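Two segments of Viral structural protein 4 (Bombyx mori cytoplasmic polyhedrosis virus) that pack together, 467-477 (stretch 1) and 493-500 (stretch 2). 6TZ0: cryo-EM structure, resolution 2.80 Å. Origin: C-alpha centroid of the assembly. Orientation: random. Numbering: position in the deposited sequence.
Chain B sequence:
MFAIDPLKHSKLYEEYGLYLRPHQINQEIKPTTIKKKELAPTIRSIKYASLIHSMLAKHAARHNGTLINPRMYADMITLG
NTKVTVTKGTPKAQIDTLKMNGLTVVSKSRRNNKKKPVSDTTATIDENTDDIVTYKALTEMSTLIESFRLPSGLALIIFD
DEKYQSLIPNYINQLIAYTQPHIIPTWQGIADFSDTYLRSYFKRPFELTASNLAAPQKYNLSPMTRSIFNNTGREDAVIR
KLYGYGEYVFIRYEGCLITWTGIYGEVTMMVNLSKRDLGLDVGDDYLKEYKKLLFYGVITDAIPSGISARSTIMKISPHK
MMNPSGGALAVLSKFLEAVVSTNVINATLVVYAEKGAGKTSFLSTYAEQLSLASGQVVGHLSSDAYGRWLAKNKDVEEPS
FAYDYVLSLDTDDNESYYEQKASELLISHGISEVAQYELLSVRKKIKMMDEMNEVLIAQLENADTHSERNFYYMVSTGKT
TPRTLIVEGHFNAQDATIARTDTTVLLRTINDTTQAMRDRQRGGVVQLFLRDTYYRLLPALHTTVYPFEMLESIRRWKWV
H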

# COMPACT_ATOMS: atom_id res chain seq x y z
N SER B 467 18.23 29.56 3.16
CA SER B 467 17.33 28.81 2.31
C SER B 467 15.90 29.28 2.51
O SER B 467 15.55 29.89 3.52
N GLU B 468 15.06 29.00 1.52
CA GLU B 468 13.68 29.44 1.59
C GLU B 468 12.86 28.54 2.50
O GLU B 468 11.95 29.02 3.19
N ARG B 469 13.20 27.25 2.53
CA ARG B 469 12.55 26.30 3.43
C ARG B 469 12.82 26.66 4.88
O ARG B 469 11.90 26.69 5.71
N ASN B 470 14.06 27.03 5.20
CA ASN B 470 14.38 27.50 6.54
C ASN B 470 13.76 28.85 6.84
O ASN B 470 13.45 29.14 7.99
N PHE B 471 13.62 29.71 5.82
CA PHE B 471 12.97 31.00 6.00
C PHE B 471 11.53 30.84 6.46
O PHE B 471 11.12 31.42 7.47
N TYR B 472 10.76 30.02 5.76
CA TYR B 472 9.38 29.81 6.19
C TYR B 472 9.28 28.96 7.45
O TYR B 472 8.31 29.09 8.19
N TYR B 473 10.30 28.14 7.74
CA TYR B 473 10.34 27.44 9.02
C TYR B 473 10.54 28.40 10.19
O TYR B 473 9.83 28.32 11.20
N MET B 474 11.52 29.29 10.08
CA MET B 474 11.83 30.20 11.17
C MET B 474 10.84 31.36 11.28
O MET B 474 10.81 32.03 12.31
N VAL B 475 10.05 31.61 10.24
CA VAL B 475 8.96 32.57 10.39
C VAL B 475 7.72 31.88 10.97
O VAL B 475 7.07 32.42 11.87
N SER B 476 7.42 30.66 10.51
CA SER B 476 6.19 30.00 10.92
C SER B 476 6.25 29.51 12.36
O SER B 476 5.23 29.53 13.06
N THR B 477 7.41 29.06 12.82
CA THR B 477 7.55 28.53 14.17
C THR B 477 8.22 29.52 15.11
O THR B 477 8.91 29.12 16.05
N ALA B 493 6.49 24.46 -7.13
CA ALA B 493 7.65 23.81 -6.53
C ALA B 493 7.92 24.31 -5.12
O ALA B 493 8.72 23.70 -4.41
N GLN B 494 7.26 25.38 -4.70
CA GLN B 494 7.33 25.86 -3.33
C GLN B 494 6.44 25.08 -2.39
O GLN B 494 6.42 25.39 -1.20
N ASP B 495 5.73 24.06 -2.87
CA ASP B 495 4.95 23.19 -2.00
C ASP B 495 5.83 22.40 -1.05
O ASP B 495 5.40 22.04 0.05
N ALA B 496 7.06 22.10 -1.46
CA ALA B 496 8.03 21.46 -0.59
C ALA B 496 8.74 22.44 0.32
O ALA B 496 9.58 22.03 1.13
N THR B 497 8.43 23.71 0.22
CA THR B 497 9.22 24.77 0.84
C THR B 497 8.42 25.67 1.77
O THR B 497 8.89 25.98 2.86
N ILE B 498 7.21 26.08 1.36
CA ILE B 498 6.31 26.80 2.27
C ILE B 498 5.90 25.84 3.37
O ILE B 498 5.91 24.62 3.19
N ALA B 499 5.56 26.39 4.54
CA ALA B 499 5.31 25.63 5.76
C ALA B 499 4.16 24.64 5.58
O ALA B 499 3.37 24.71 4.64
N ARG B 500 4.10 23.70 6.51
CA ARG B 500 3.28 22.51 6.37
C ARG B 500 1.80 22.82 6.52
O ARG B 500 1.33 23.26 7.57

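The contact sets one side of the 468-476 helix against the segment 493-500, burying 363 Å² in total, both sides summed. No hydrogen bond is assigned across it; most of the close contacts are apolar or involve a carbon atom, with one polar approach between Glu468 and Gln494. Thr497, Tyr472 and Glu468 cover the most surface.

Thr497 lies where the backbones come closest: its CA is 4.5 Å from the CA of Arg469. Its CA-to-CB bond points sideways, yet with chi1 at -63° (m) the methyl meets the first turn of the helix. Thr497 CG2 is 3.5 Å from Arg469 N, 3.6 Å from Glu468 CG and 4.1 Å from Arg469 CB. Arg469 (chi1 t) contributes the base of its side chain, while the end leads away.

Tyr472 points toward the other stretch, and its m rotamer (chi1 -73°) presents a ring face to Ile498. The evidence for a CH-pi contact is direct: Ile498 CD1 sits 3.7 Å from the Tyr472 ring centroid, only 16° off the ring normal, and 3.6 Å from Tyr472 CE2. Ile498 starts sideways, but its m,m conformation brings the end of the chain nearer. At the base of the side chain, Tyr472 CB lies 3.9 Å from Thr497 O.

Glu468 is extended (chi1 and chi2 both t), which carries its carboxylate to Gln494; the 3.5 Å from Glu468 OE2 to Gln494 NE2 is a polar approach without a hydrogen bond assigned. Gln494 reaches it from a CA-to-CB bond pointing toward the helix, with chi1 m and chi2 t.

One helical turn beyond Tyr472, Ser476 and Ala499 point toward each other's stretches, with Ser476 OG 3.3 Å from Ala499 CB. In its m rotamer the Ser476 hydroxyl donates back to the helix, at 2.6 Å from Ser476 OG to Tyr472 O, so it meets the alanine methyl with its hydrogen already engaged.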

# COMPACT_ATOMS: atom_id res chain seq x y z
CB SER B 467 17.42 27.32 2.62
OG SER B 467 16.54 26.58 1.79
CB GLU B 468 13.10 29.50 0.17
CG GLU B 468 11.75 30.17 0.07
CD GLU B 468 11.28 30.29 -1.37
OE1 GLU B 468 12.04 29.89 -2.27
OE2 GLU B 468 10.15 30.77 -1.59
CB ARG B 469 13.04 24.89 3.08
CG ARG B 469 12.41 23.72 3.82
CD ARG B 469 13.36 23.22 4.87
NE ARG B 469 12.90 22.06 5.62
CZ ARG B 469 13.21 20.80 5.32
NH1 ARG B 469 13.98 20.54 4.27
NH2 ARG B 469 12.77 19.81 6.08
CB ASN B 470 15.89 27.60 6.73
CG ASN B 470 16.28 27.73 8.18
OD1 ASN B 470 15.49 27.48 9.08
ND2 ASN B 470 17.49 28.21 8.41
CB PHE B 471 13.02 31.80 4.71
CG PHE B 471 12.29 33.10 4.76
CD1 PHE B 471 12.82 34.18 5.43
CD2 PHE B 471 11.07 33.25 4.13
CE1 PHE B 471 12.14 35.38 5.48
CE2 PHE B 471 10.39 34.44 4.17
CZ PHE B 471 10.93 35.51 4.84
CB TYR B 472 8.56 29.23 5.04
CG TYR B 472 8.30 30.26 3.98
CD1 TYR B 472 7.27 31.18 4.12
CD2 TYR B 472 9.10 30.35 2.85
CE1 TYR B 472 7.04 32.15 3.16
CE2 TYR B 472 8.87 31.32 1.88
CZ TYR B 472 7.84 32.20 2.05
OH TYR B 472 7.60 33.17 1.10
CB TYR B 473 11.45 26.39 9.00
CG TYR B 473 11.64 25.67 10.31
CD1 TYR B 473 10.76 24.68 10.71
CD2 TYR B 473 12.71 25.98 11.14
CE1 TYR B 473 10.94 24.01 11.91
CE2 TYR B 473 12.89 25.33 12.34
CZ TYR B 473 12.01 24.35 12.71
OH TYR B 473 12.20 23.69 13.91
CB MET B 474 13.24 30.76 11.01
CG MET B 474 14.35 29.75 11.18
SD MET B 474 14.42 29.02 12.82
CE MET B 474 14.98 30.42 13.78
CB VAL B 475 8.66 33.27 9.06
CG1 VAL B 475 7.41 34.11 9.15
CG2 VAL B 475 9.82 34.16 8.68
CB SER B 476 5.89 28.83 9.99
OG SER B 476 5.75 29.28 8.67
CB THR B 477 8.33 27.21 14.16
OG1 THR B 477 9.64 27.43 13.62
CG2 THR B 477 7.61 26.18 13.31
CB ALA B 493 8.89 24.03 -7.40
CB GLN B 494 6.96 27.34 -3.30
CG GLN B 494 7.97 28.20 -4.02
CD GLN B 494 7.55 29.63 -4.12
OE1 GLN B 494 6.45 29.99 -3.72
NE2 GLN B 494 8.43 30.46 -4.64
CB ASP B 495 4.10 22.24 -2.83
CG ASP B 495 2.98 22.93 -3.55
OD1 ASP B 495 2.49 23.95 -3.02
OD2 ASP B 495 2.59 22.47 -4.64
CB ALA B 496 9.06 20.71 -1.44
CB THR B 497 9.88 25.57 -0.29
OG1 THR B 497 10.76 24.71 -1.02
CG2 THR B 497 10.65 26.70 0.25
CB ILE B 498 5.09 27.35 1.51
CG1 ILE B 498 5.49 28.09 0.24
CG2 ILE B 498 4.30 28.36 2.33
CD1 ILE B 498 6.31 29.30 0.46
CB ALA B 499 5.00 26.58 6.92
CB ARG B 500 3.76 21.46 7.37
CG ARG B 500 4.01 21.97 8.77
CD ARG B 500 4.58 20.87 9.63
NE ARG B 500 5.90 20.46 9.18
CZ ARG B 500 6.49 19.34 9.57
NH1 ARG B 500 5.86 18.52 10.40
NH2 ARG B 500 7.70 19.03 9.13